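Local coordinates for CELL WALL surface anchor family protein (Streptococcus pneumoniae, PDB 3ZGI) that probably serves as part of an adhesin on the pneumococcal surface, a serine-rich repeat protein thought to help the bacterium attach to host cells, at residues I86-T91 and Y136-G141; V109-T114 and N125-T130. All blocks are in the same frame, centred on the assembly; numbering follows the deposited sequence.

Contact 1. Residues I86-T91 and Y136-G141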
loop_
_atom_site.group_PDB
_atom_site.type_symbol
_atom_site.label_atom_id
_atom_site.label_comp_id
_atom_site.label_asym_id
_atom_site.label_seq_id
_atom_site.Cartn_x
_atom_site.Cartn_y
_atom_site.Cartn_z
ATOM N N ILE A 86 -9.103 2.056 9.303
ATOM C CA ILE A 86 -8.716 2.588 8.001
ATOM C C ILE A 86 -8.561 1.503 6.935
ATOM O O ILE A 86 -8.118 0.395 7.222
ATOM C CB ILE A 86 -7.394 3.362 8.068
ATOM C CG1 ILE A 86 -6.280 2.456 8.596
ATOM C CG2 ILE A 86 -7.558 4.616 8.923
ATOM C CD1 ILE A 86 -4.897 3.017 8.381
ATOM N N TYR A 87 -8.842 1.877 5.690
ATOM C CA TYR A 87 -8.540 1.061 4.520
ATOM C C TYR A 87 -7.194 1.477 3.919
ATOM O O TYR A 87 -6.782 2.634 4.059
ATOM C CB TYR A 87 -9.611 1.286 3.451
ATOM C CG TYR A 87 -10.988 0.780 3.798
ATOM C CD1 TYR A 87 -11.178 -0.532 4.204
ATOM C CD2 TYR A 87 -12.109 1.602 3.686
ATOM C CE1 TYR A 87 -12.447 -1.019 4.508
ATOM C CE2 TYR A 87 -13.382 1.129 3.989
ATOM C CZ TYR A 87 -13.545 -0.186 4.401
ATOM O OH TYR A 87 -14.803 -0.676 4.706
ATOM N N ASN A 88 -6.516 0.565 3.222
ATOM C CA ASN A 88 -5.335 0.980 2.483
ATOM C C ASN A 88 -5.558 0.996 0.962
ATOM O O ASN A 88 -4.626 1.238 0.198
ATOM C CB ASN A 88 -4.153 0.081 2.788
ATOM C CG ASN A 88 -4.303 -1.322 2.208
ATOM O OD1 ASN A 88 -5.404 -1.776 1.846
ATOM N ND2 ASN A 88 -3.180 -2.030 2.147
ATOM N N SER A 89 -6.786 0.832 0.505
ATOM C CA SER A 89 -6.974 0.868 -0.925
ATOM C C SER A 89 -8.232 1.613 -1.210
ATOM O O SER A 89 -9.215 1.421 -0.494
ATOM C CB SER A 89 -7.038 -0.559 -1.515
ATOM O OG SER A 89 -7.985 -0.714 -2.585
ATOM N N GLY A 90 -8.255 2.393 -2.290
ATOM C CA GLY A 90 -9.529 3.002 -2.549
ATOM C C GLY A 90 -10.211 1.889 -3.279
ATOM O O GLY A 90 -9.593 0.941 -3.751
ATOM N N THR A 91 -11.492 2.046 -3.435
ATOM C CA THR A 91 -12.289 1.206 -4.277
ATOM C C THR A 91 -12.024 1.713 -5.676
ATOM O O THR A 91 -10.894 2.070 -6.053
ATOM C CB THR A 91 -13.747 1.290 -3.929
ATOM O OG1 THR A 91 -13.876 1.530 -2.516
ATOM C CG2 THR A 91 -14.375 -0.059 -4.275
ATOM N N TYR A 136 -5.186 0.086 -12.710
ATOM C CA TYR A 136 -5.802 -0.935 -11.895
ATOM C C TYR A 136 -6.127 -0.420 -10.509
ATOM O O TYR A 136 -5.423 0.443 -9.978
ATOM C CB TYR A 136 -4.851 -2.128 -11.745
ATOM C CG TYR A 136 -4.542 -2.818 -13.037
ATOM C CD1 TYR A 136 -3.507 -2.388 -13.866
ATOM C CD2 TYR A 136 -5.328 -3.887 -13.463
ATOM C CE1 TYR A 136 -3.240 -3.040 -15.075
ATOM C CE2 TYR A 136 -5.081 -4.548 -14.657
ATOM C CZ TYR A 136 -4.039 -4.122 -15.461
ATOM O OH TYR A 136 -3.813 -4.792 -16.639
ATOM N N THR A 137 -7.173 -1.006 -9.931
ATOM C CA THR A 137 -7.409 -0.959 -8.501
ATOM C C THR A 137 -7.758 -2.362 -7.997
ATOM O O THR A 137 -7.851 -3.327 -8.766
ATOM C CB THR A 137 -8.633 -0.060 -8.143
ATOM O OG1 THR A 137 -8.745 1.020 -9.057
ATOM C CG2 THR A 137 -8.549 0.480 -6.755
ATOM N N TRP A 138 -7.962 -2.466 -6.697
ATOM C CA TRP A 138 -8.489 -3.668 -6.099
ATOM C C TRP A 138 -9.537 -3.152 -5.143
ATOM O O TRP A 138 -9.385 -2.036 -4.658
ATOM C CB TRP A 138 -7.407 -4.551 -5.492
ATOM C CG TRP A 138 -6.649 -4.022 -4.291
ATOM C CD1 TRP A 138 -6.995 -4.180 -2.975
ATOM C CD2 TRP A 138 -5.473 -3.204 -4.296
ATOM N NE1 TRP A 138 -6.052 -3.601 -2.161
ATOM C CE2 TRP A 138 -5.119 -2.974 -2.947
ATOM C CE3 TRP A 138 -4.668 -2.675 -5.302
ATOM C CZ2 TRP A 138 -4.001 -2.227 -2.583
ATOM C CZ3 TRP A 138 -3.542 -1.935 -4.937
ATOM C CH2 TRP A 138 -3.220 -1.725 -3.594
ATOM N N GLY A 139 -10.502 -3.888 -4.668
ATOM C CA GLY A 139 -11.323 -3.062 -3.841
ATOM C C GLY A 139 -11.367 -3.479 -2.420
ATOM O O GLY A 139 -10.606 -4.337 -1.959
ATOM N N ASN A 140 -12.285 -2.845 -1.726
ATOM C CA ASN A 140 -12.230 -2.900 -0.300
ATOM C C ASN A 140 -12.171 -4.327 0.137
ATOM O O ASN A 140 -12.756 -5.244 -0.463
ATOM C CB ASN A 140 -13.436 -2.201 0.285
ATOM C CG ASN A 140 -13.260 -0.703 0.267
ATOM O OD1 ASN A 140 -12.128 -0.210 0.326
ATOM N ND2 ASN A 140 -14.354 0.031 0.124
ATOM N N GLY A 141 -11.382 -4.490 1.176
ATOM C CA GLY A 141 -11.057 -5.786 1.681
ATOM C C GLY A 141 -10.558 -5.523 3.065
ATOM O O GLY A 141 -11.371 -5.390 3.994
HETATM O O HOH W 1 -6.532 -3.843 0.916
#
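Trp138 NE1 donates to a water at 3.1 Å, and the water lies in the plane of the indole, at its edge. The water also lies close to Asn88 OD1, a short approach whose hydrogen bond is doubtful because more acceptors surround the water than it has protons to give, while Asn88 ND2 is taken by Ser157 OG. Ser89 comes in over one face of the same indole: its CB is 3.3 Å from Trp138 NE1, displaced toward the rim of the ring system. Ser89 OG is turned to its own neighbour and donates to Gly90 O at 2.6 Å, approaching from above the carbonyl plane. Trp138 O lies 2.8 Å from Ser89 OG. Trp138 holds its CG between backbone N and carbonyl carbon (chi1 66°), and this brings the indole back toward Ser89 although its CB points away.

Farther along, the Asn140 amide lies nearly flat on the Tyr87 ring, the two planes 19° apart, with Asn140 OD1 3.7 Å above the ring plane over its centre. Asn140 is poorly ordered, however. Thr91 OG1 is 3.1 Å from Asn140 ND2. No clear direct hydrogen bond joins the segments, which meet where strands 85-87 and 135-138, of different sheets, run out into loops. Trp138 also meets Trp159 and Tyr62, an aromatic cluster on the large antiparallel sheet, covered at the indole by Ser89 from the small sheet's loop.

Contact 2. Residues V109-T114 and N125-T130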
loop_
_atom_site.group_PDB
_atom_site.type_symbol
_atom_site.label_atom_id
_atom_site.label_comp_id
_atom_site.label_asym_id
_atom_site.label_seq_id
_atom_site.Cartn_x
_atom_site.Cartn_y
_atom_site.Cartn_z
ATOM N N VAL A 109 -4.423 -9.530 -4.938
ATOM C CA VAL A 109 -3.772 -8.754 -3.917
ATOM C C VAL A 109 -3.998 -9.416 -2.544
ATOM O O VAL A 109 -5.102 -9.409 -2.009
ATOM C CB VAL A 109 -4.366 -7.315 -3.895
ATOM C CG1 VAL A 109 -3.760 -6.462 -2.738
ATOM C CG2 VAL A 109 -4.159 -6.644 -5.229
ATOM N N LYS A 110 -2.923 -9.956 -1.967
ATOM C CA LYS A 110 -3.007 -10.543 -0.634
ATOM C C LYS A 110 -3.097 -9.386 0.345
ATOM O O LYS A 110 -2.375 -8.379 0.201
ATOM C CB LYS A 110 -1.765 -11.394 -0.341
ATOM C CG LYS A 110 -1.663 -12.665 -1.200
ATOM C CD LYS A 110 -0.459 -13.569 -0.804
ATOM C CE LYS A 110 -0.160 -14.676 -1.845
ATOM N NZ LYS A 110 -1.335 -15.011 -2.738
ATOM N N ASN A 111 -3.914 -9.565 1.376
ATOM C CA ASN A 111 -4.034 -8.563 2.400
ATOM C C ASN A 111 -3.756 -9.181 3.760
ATOM O O ASN A 111 -4.230 -10.284 4.064
ATOM C CB ASN A 111 -5.470 -8.005 2.411
ATOM C CG ASN A 111 -5.829 -7.286 1.109
ATOM O OD1 ASN A 111 -5.236 -6.265 0.767
ATOM N ND2 ASN A 111 -6.830 -7.802 0.404
ATOM N N TYR A 112 -3.009 -8.449 4.583
ATOM C CA TYR A 112 -2.624 -8.935 5.903
ATOM C C TYR A 112 -2.159 -7.805 6.807
ATOM O O TYR A 112 -1.831 -6.720 6.340
ATOM C CB TYR A 112 -1.553 -10.042 5.842
ATOM C CG TYR A 112 -0.365 -9.784 4.972
ATOM C CD1 TYR A 112 -0.431 -9.897 3.577
ATOM C CD2 TYR A 112 0.861 -9.436 5.548
ATOM C CE1 TYR A 112 0.706 -9.655 2.782
ATOM C CE2 TYR A 112 2.003 -9.195 4.760
ATOM C CZ TYR A 112 1.923 -9.300 3.384
ATOM O OH TYR A 112 3.051 -9.065 2.613
ATOM N N ILE A 113 -2.145 -8.076 8.107
ATOM C CA ILE A 113 -1.586 -7.147 9.077
ATOM C C ILE A 113 -0.130 -7.554 9.313
ATOM O O ILE A 113 0.162 -8.743 9.414
ATOM C CB ILE A 113 -2.367 -7.205 10.405
ATOM C CG1 ILE A 113 -3.808 -6.738 10.180
ATOM C CG2 ILE A 113 -1.701 -6.325 11.480
ATOM C CD1 ILE A 113 -3.924 -5.270 9.819
ATOM N N THR A 114 0.787 -6.585 9.331
ATOM C CA THR A 114 2.184 -6.895 9.635
ATOM C C THR A 114 2.620 -6.193 10.942
ATOM O O THR A 114 2.090 -5.140 11.298
ATOM C CB THR A 114 3.167 -6.429 8.497
ATOM O OG1 THR A 114 2.939 -5.055 8.147
ATOM C CG2 THR A 114 3.068 -7.322 7.243
ATOM N N ASN A 125 -8.851 -11.567 3.421
ATOM C CA ASN A 125 -9.252 -12.052 2.112
ATOM C C ASN A 125 -8.333 -11.508 1.022
ATOM O O ASN A 125 -7.912 -10.370 1.069
ATOM C CB ASN A 125 -10.678 -11.613 1.803
ATOM C CG ASN A 125 -11.677 -12.243 2.741
ATOM O OD1 ASN A 125 -12.174 -13.340 2.499
ATOM N ND2 ASN A 125 -11.964 -11.552 3.847
ATOM N N THR A 126 -8.034 -12.322 0.030
ATOM C CA THR A 126 -7.317 -11.872 -1.146
ATOM C C THR A 126 -8.291 -11.095 -2.061
ATOM O O THR A 126 -9.356 -11.566 -2.360
ATOM C CB THR A 126 -6.712 -13.060 -1.913
ATOM O OG1 THR A 126 -5.695 -13.658 -1.100
ATOM C CG2 THR A 126 -6.104 -12.608 -3.249
ATOM N N SER A 127 -7.890 -9.924 -2.517
ATOM C CA SER A 127 -8.731 -9.086 -3.364
ATOM C C SER A 127 -8.464 -9.375 -4.814
ATOM O O SER A 127 -7.317 -9.667 -5.225
ATOM C CB SER A 127 -8.448 -7.606 -3.146
ATOM O OG SER A 127 -8.570 -7.223 -1.801
ATOM N N THR A 128 -9.434 -8.952 -5.597
ATOM C CA THR A 128 -9.392 -9.110 -7.011
ATOM C C THR A 128 -8.992 -7.757 -7.586
ATOM O O THR A 128 -9.553 -6.690 -7.306
ATOM C CB THR A 128 -10.793 -9.556 -7.604
ATOM O OG1 THR A 128 -11.159 -10.846 -7.127
ATOM C CG2 THR A 128 -10.738 -9.635 -9.120
HETATM N N MSE A 129 -7.889 -7.854 -8.310
HETATM C CA MSE A 129 -7.342 -6.742 -9.057
HETATM C C MSE A 129 -8.202 -6.559 -10.303
HETATM O O MSE A 129 -8.373 -7.498 -11.074
HETATM C CB MSE A 129 -5.896 -7.037 -9.442
HETATM C CG MSE A 129 -5.165 -5.809 -9.987
HETATM SE SE MSE A 129 -4.681 -4.492 -8.585
HETATM C CE MSE A 129 -2.839 -5.122 -8.131
ATOM N N THR A 130 -8.749 -5.362 -10.484
ATOM C CA THR A 130 -9.562 -5.082 -11.658
ATOM C C THR A 130 -8.998 -3.827 -12.396
ATOM O O THR A 130 -8.387 -2.956 -11.779
ATOM C CB THR A 130 -11.046 -4.819 -11.243
ATOM O OG1 THR A 130 -11.891 -4.803 -12.413
ATOM C CG2 THR A 130 -11.194 -3.536 -10.398
HETATM O O HOH W 2 -4.990 -12.527 1.444
#
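Val109 and Ser127 form a hydrogen-bonded antiparallel pair in the beta hairpin made by strands 109-114 and 120-132, and their side chains leave on the same face of the sheet. The pair is closed by two backbone bonds, Val109 N to Ser127 O and Ser127 N to Val109 O, each 2.9 Å. The segments 109-114 and 125-127 run at 143° to each other. Asn111 has a backbone hydrogen bond with Tyr124 rather than with Asn125, consistent with a beta bulge that leaves Asn125 and Thr126 opposite Lys110.

Asn111 makes good use of that irregularity. Its CG lies anti to its carbonyl carbon (chi1 -64°), which turns the amide toward the other strand and lets ND2 spend both hydrogens there. One goes to Asn125 O at 2.9 Å, nearly in line with the carbonyl; the other reaches Ser127 OG, also at 2.9 Å, by a more bent bond. Both acceptors lie close to the amide plane, so the pair fixes its rotation, and Ser157 OG holds OD1 from strand 154-162. This polar group is buried, yet each end of the amide has a partner.

Around the Val109 side chain the character changes. Met129, a selenomethionine, folds back at chi2 and chi3 and lays its methyl against one branch of the valine, CE to CG2 at 3.5 Å, the two chains meeting at a slant; Trp138 packs on both. On the other face, Lys110 and Thr126 run side by side, pointing the same way, with Lys110 CG 4.2 Å from Thr126 OG1. That hydroxyl also shares a water with the Asn111 backbone: the water lies 2.9 Å from Thr126 OG1 and accepts from Asn111 N at 3.2 Å.

From the N terminus, the chain first lays down strands 28-38, 43-53 and 57-65, then leaves the large sheet for 85-87 in a small one. The loop opened at 86-91 is closed by contact 1 at 136-141. Within it lies the smaller loop of contact 2, the hairpin from 109-114 to 125-130, so the contacts nest and do not cross. Strand 120-132 turns back into 135-138, its antiparallel neighbour in the sheet, where Thr137 O lies 2.8 Å from Thr130 N, a probable hydrogen bond. Ser157, on strand 154-162, thus links the loop of contact 1 to the hairpin of contact 2.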